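PDB 3IF2: aminotransferase from Psychrobacter arcticus 273-4, which probably catalyses amino-group transfer from valine to pyruvate, or a similar transamination, using pyridoxal 5'-phosphate as cofactor. Local coordinates for residues K349-L357 with G434-D442. Residues are numbered along the deposited sequence; the frame is centred on the assembly and turned at random.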
loop_
_atom_site.group_PDB
_atom_site.type_symbol
_atom_site.label_atom_id
_atom_site.label_comp_id
_atom_site.label_asym_id
_atom_site.label_seq_id
_atom_site.Cartn_x
_atom_site.Cartn_y
_atom_site.Cartn_z
ATOM N N LYS A 349 23.912 0.325 32.974
ATOM C CA LYS A 349 24.983 0.775 33.881
ATOM C C LYS A 349 25.298 -0.209 35.017
ATOM O O LYS A 349 26.400 -0.182 35.515
ATOM C CB LYS A 349 24.749 2.204 34.404
ATOM C CG LYS A 349 24.942 3.256 33.291
ATOM C CD LYS A 349 25.101 4.682 33.810
ATOM C CE LYS A 349 25.614 5.636 32.701
ATOM N NZ LYS A 349 26.990 5.322 32.145
ATOM N N GLN A 350 24.361 -1.068 35.424
ATOM C CA GLN A 350 24.660 -2.124 36.424
ATOM C C GLN A 350 25.428 -3.270 35.777
ATOM O O GLN A 350 26.306 -3.838 36.406
ATOM C CB GLN A 350 23.403 -2.689 37.076
ATOM C CG GLN A 350 22.749 -1.723 38.014
ATOM C CD GLN A 350 21.319 -2.108 38.420
ATOM O OE1 GLN A 350 20.698 -3.029 37.861
ATOM N NE2 GLN A 350 20.782 -1.369 39.387
ATOM N N ALA A 351 25.059 -3.625 34.543
ATOM C CA ALA A 351 25.709 -4.709 33.784
ATOM C C ALA A 351 27.136 -4.315 33.319
ATOM O O ALA A 351 28.120 -4.949 33.685
ATOM C CB ALA A 351 24.834 -5.102 32.585
ATOM N N LEU A 352 27.210 -3.242 32.541
ATOM C CA LEU A 352 28.450 -2.694 31.978
ATOM C C LEU A 352 28.674 -1.418 32.802
ATOM O O LEU A 352 28.335 -1.444 33.979
ATOM C CB LEU A 352 28.234 -2.474 30.483
ATOM C CG LEU A 352 27.701 -3.756 29.791
ATOM C CD1 LEU A 352 27.128 -3.485 28.400
ATOM C CD2 LEU A 352 28.786 -4.859 29.781
ATOM N N GLY A 353 29.235 -0.323 32.283
ATOM C CA GLY A 353 29.369 0.898 33.145
ATOM C C GLY A 353 30.783 1.022 33.666
ATOM O O GLY A 353 31.346 2.117 33.642
ATOM N N ASP A 354 31.334 -0.087 34.180
ATOM C CA ASP A 354 32.778 -0.183 34.435
ATOM C C ASP A 354 33.509 -0.435 33.101
ATOM O O ASP A 354 34.722 -0.236 33.028
ATOM C CB ASP A 354 33.152 -1.348 35.375
ATOM C CG ASP A 354 32.785 -1.105 36.827
ATOM O OD1 ASP A 354 32.928 0.039 37.326
ATOM O OD2 ASP A 354 32.398 -2.099 37.473
ATOM N N TYR A 355 32.774 -0.891 32.079
ATOM C CA TYR A 355 33.299 -1.251 30.772
ATOM C C TYR A 355 33.146 -0.118 29.735
ATOM O O TYR A 355 32.492 0.903 30.016
ATOM C CB TYR A 355 32.615 -2.548 30.323
ATOM C CG TYR A 355 33.026 -3.728 31.162
ATOM C CD1 TYR A 355 32.459 -3.960 32.428
ATOM C CD2 TYR A 355 34.004 -4.613 30.705
ATOM C CE1 TYR A 355 32.876 -5.066 33.226
ATOM C CE2 TYR A 355 34.408 -5.717 31.473
ATOM C CZ TYR A 355 33.844 -5.946 32.724
ATOM O OH TYR A 355 34.260 -7.036 33.442
ATOM N N PRO A 356 33.730 -0.285 28.521
ATOM C CA PRO A 356 33.661 0.771 27.486
ATOM C C PRO A 356 32.316 1.011 26.769
ATOM O O PRO A 356 32.309 1.347 25.573
ATOM C CB PRO A 356 34.729 0.317 26.475
ATOM C CG PRO A 356 35.638 -0.545 27.264
ATOM C CD PRO A 356 34.715 -1.312 28.124
ATOM N N LEU A 357 31.197 0.876 27.486
ATOM C CA LEU A 357 29.877 1.127 26.923
ATOM C C LEU A 357 29.672 2.614 26.912
ATOM O O LEU A 357 29.921 3.274 27.915
ATOM C CB LEU A 357 28.740 0.512 27.769
ATOM C CG LEU A 357 27.266 0.753 27.348
ATOM C CD1 LEU A 357 26.973 0.175 25.970
ATOM C CD2 LEU A 357 26.276 0.194 28.382
ATOM N N GLY A 434 24.979 -8.132 29.090
ATOM C CA GLY A 434 26.051 -7.832 30.018
ATOM C C GLY A 434 27.051 -8.966 30.171
ATOM O O GLY A 434 28.262 -8.738 30.110
ATOM N N GLU A 435 26.546 -10.187 30.359
ATOM C CA GLU A 435 27.400 -11.365 30.548
ATOM C C GLU A 435 28.267 -11.616 29.320
ATOM O O GLU A 435 29.491 -11.678 29.442
ATOM C CB GLU A 435 26.574 -12.609 30.927
ATOM C CG GLU A 435 26.067 -12.566 32.390
ATOM C CD GLU A 435 24.984 -13.594 32.714
ATOM O OE1 GLU A 435 24.099 -13.839 31.858
ATOM O OE2 GLU A 435 24.991 -14.130 33.849
ATOM N N VAL A 436 27.635 -11.672 28.146
ATOM C CA VAL A 436 28.353 -11.927 26.886
ATOM C C VAL A 436 29.444 -10.874 26.603
ATOM O O VAL A 436 30.596 -11.253 26.322
ATOM C CB VAL A 436 27.378 -12.088 25.686
ATOM C CG1 VAL A 436 28.132 -12.171 24.355
ATOM C CG2 VAL A 436 26.499 -13.327 25.889
ATOM N N VAL A 437 29.089 -9.591 26.750
ATOM C CA VAL A 437 30.010 -8.472 26.475
ATOM C C VAL A 437 31.150 -8.362 27.488
ATOM O O VAL A 437 32.294 -8.125 27.101
ATOM C CB VAL A 437 29.257 -7.115 26.337
ATOM C CG1 VAL A 437 30.230 -5.935 26.286
ATOM C CG2 VAL A 437 28.353 -7.126 25.093
ATOM N N ARG A 438 30.847 -8.517 28.777
ATOM C CA ARG A 438 31.895 -8.487 29.805
ATOM C C ARG A 438 32.910 -9.601 29.561
ATOM O O ARG A 438 34.110 -9.355 29.613
ATOM C CB ARG A 438 31.325 -8.613 31.219
ATOM C CG ARG A 438 30.656 -7.345 31.778
ATOM C CD ARG A 438 30.514 -7.436 33.321
ATOM N NE ARG A 438 29.893 -8.690 33.757
ATOM C CZ ARG A 438 28.582 -8.959 33.793
ATOM N NH1 ARG A 438 27.659 -8.061 33.422
ATOM N NH2 ARG A 438 28.188 -10.170 34.200
ATOM N N GLU A 439 32.410 -10.803 29.263
ATOM C CA GLU A 439 33.239 -11.992 28.983
ATOM C C GLU A 439 34.191 -11.732 27.793
ATOM O O GLU A 439 35.353 -12.161 27.833
ATOM C CB GLU A 439 32.323 -13.222 28.766
ATOM C CG GLU A 439 32.971 -14.606 28.742
ATOM C CD GLU A 439 33.711 -14.949 27.456
ATOM O OE1 GLU A 439 33.405 -14.392 26.374
ATOM O OE2 GLU A 439 34.610 -15.808 27.520
ATOM N N LEU A 440 33.694 -11.036 26.760
ATOM C CA LEU A 440 34.490 -10.645 25.579
ATOM C C LEU A 440 35.600 -9.658 25.945
ATOM O O LEU A 440 36.757 -9.867 25.555
ATOM C CB LEU A 440 33.616 -10.050 24.449
ATOM C CG LEU A 440 32.838 -10.964 23.477
ATOM C CD1 LEU A 440 32.404 -12.325 24.073
ATOM C CD2 LEU A 440 31.628 -10.185 22.880
ATOM N N TYR A 441 35.256 -8.595 26.670
ATOM C CA TYR A 441 36.263 -7.604 27.109
ATOM C C TYR A 441 37.314 -8.176 28.074
ATOM O O TYR A 441 38.472 -7.760 28.040
ATOM C CB TYR A 441 35.625 -6.364 27.749
ATOM C CG TYR A 441 35.102 -5.319 26.779
ATOM C CD1 TYR A 441 35.985 -4.475 26.096
ATOM C CD2 TYR A 441 33.725 -5.126 26.585
ATOM C CE1 TYR A 441 35.516 -3.486 25.219
ATOM C CE2 TYR A 441 33.246 -4.133 25.709
ATOM C CZ TYR A 441 34.150 -3.323 25.036
ATOM O OH TYR A 441 33.699 -2.359 24.200
ATOM N N ASP A 442 36.907 -9.125 28.915
ATOM C CA ASP A 442 37.806 -9.747 29.906
ATOM C C ASP A 442 38.906 -10.651 29.335
ATOM O O ASP A 442 39.805 -10.994 30.077
ATOM C CB ASP A 442 36.991 -10.504 30.984
ATOM C CG ASP A 442 36.199 -9.567 31.925
ATOM O OD1 ASP A 442 36.511 -8.350 32.012
ATOM O OD2 ASP A 442 35.259 -10.069 32.602
#
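Tyr355 lays one face of its ring over the aliphatic part of Arg438 and turns its hydroxyl to Asp442. The first contact is a CH-pi interaction, with Arg438 CG 3.8 Å from the ring centroid and 23° off the normal. The same ring meets Tyr441 at its rim, where Tyr355 CD2 lies 3.8 Å from Tyr441 CB. Tyr355 OH donates a hydrogen bond of 3.0 Å to Asp442 OD1, which lies in the ring plane and receives it on its syn lone pair. A leucine here, lacking the hydroxyl and the ring, would probably leave Asp442 freer to turn and the Arg438 methylenes without their aromatic cover.

Next to it, Pro356 sits on the Tyr441 ring: Pro356 CD is 3.7 Å from the centroid and nearly over its centre, a second CH-pi contact. Tyr441 OH bonds to the carbonyl of Lys373, which fixes the far end of that ring.

The buried side is built on Gly434, Leu352 and Val437. Ala351, itself partly exposed, brings CB within 3.9 Å of Gly434 CA; a side chain at Gly434 would collide with that methyl, and Ala351 CA and Gly434 CA lie 4.9 Å apart. Leu352 reaches Val437 CG1 with its CD2 and also touches Phe372 of strand 367-372. Partly exposed Arg438, bent at chi3 (-51°), donates a hydrogen bond from NH1 to Ala351 O (3.2 Å), itself bent: the donor stands above the carbonyl plane and the N-H...O angle is only 144°. The solvent side is at Asp442, exposed and little covered by the facing segment.

Far from the cofactor, the contact joins the C-terminal end of long helix 324-351 and the turn leading into strand 357-360 to the last helix, 423-441, consistent with the alpha/beta C-terminal domain of class I/II aminotransferases.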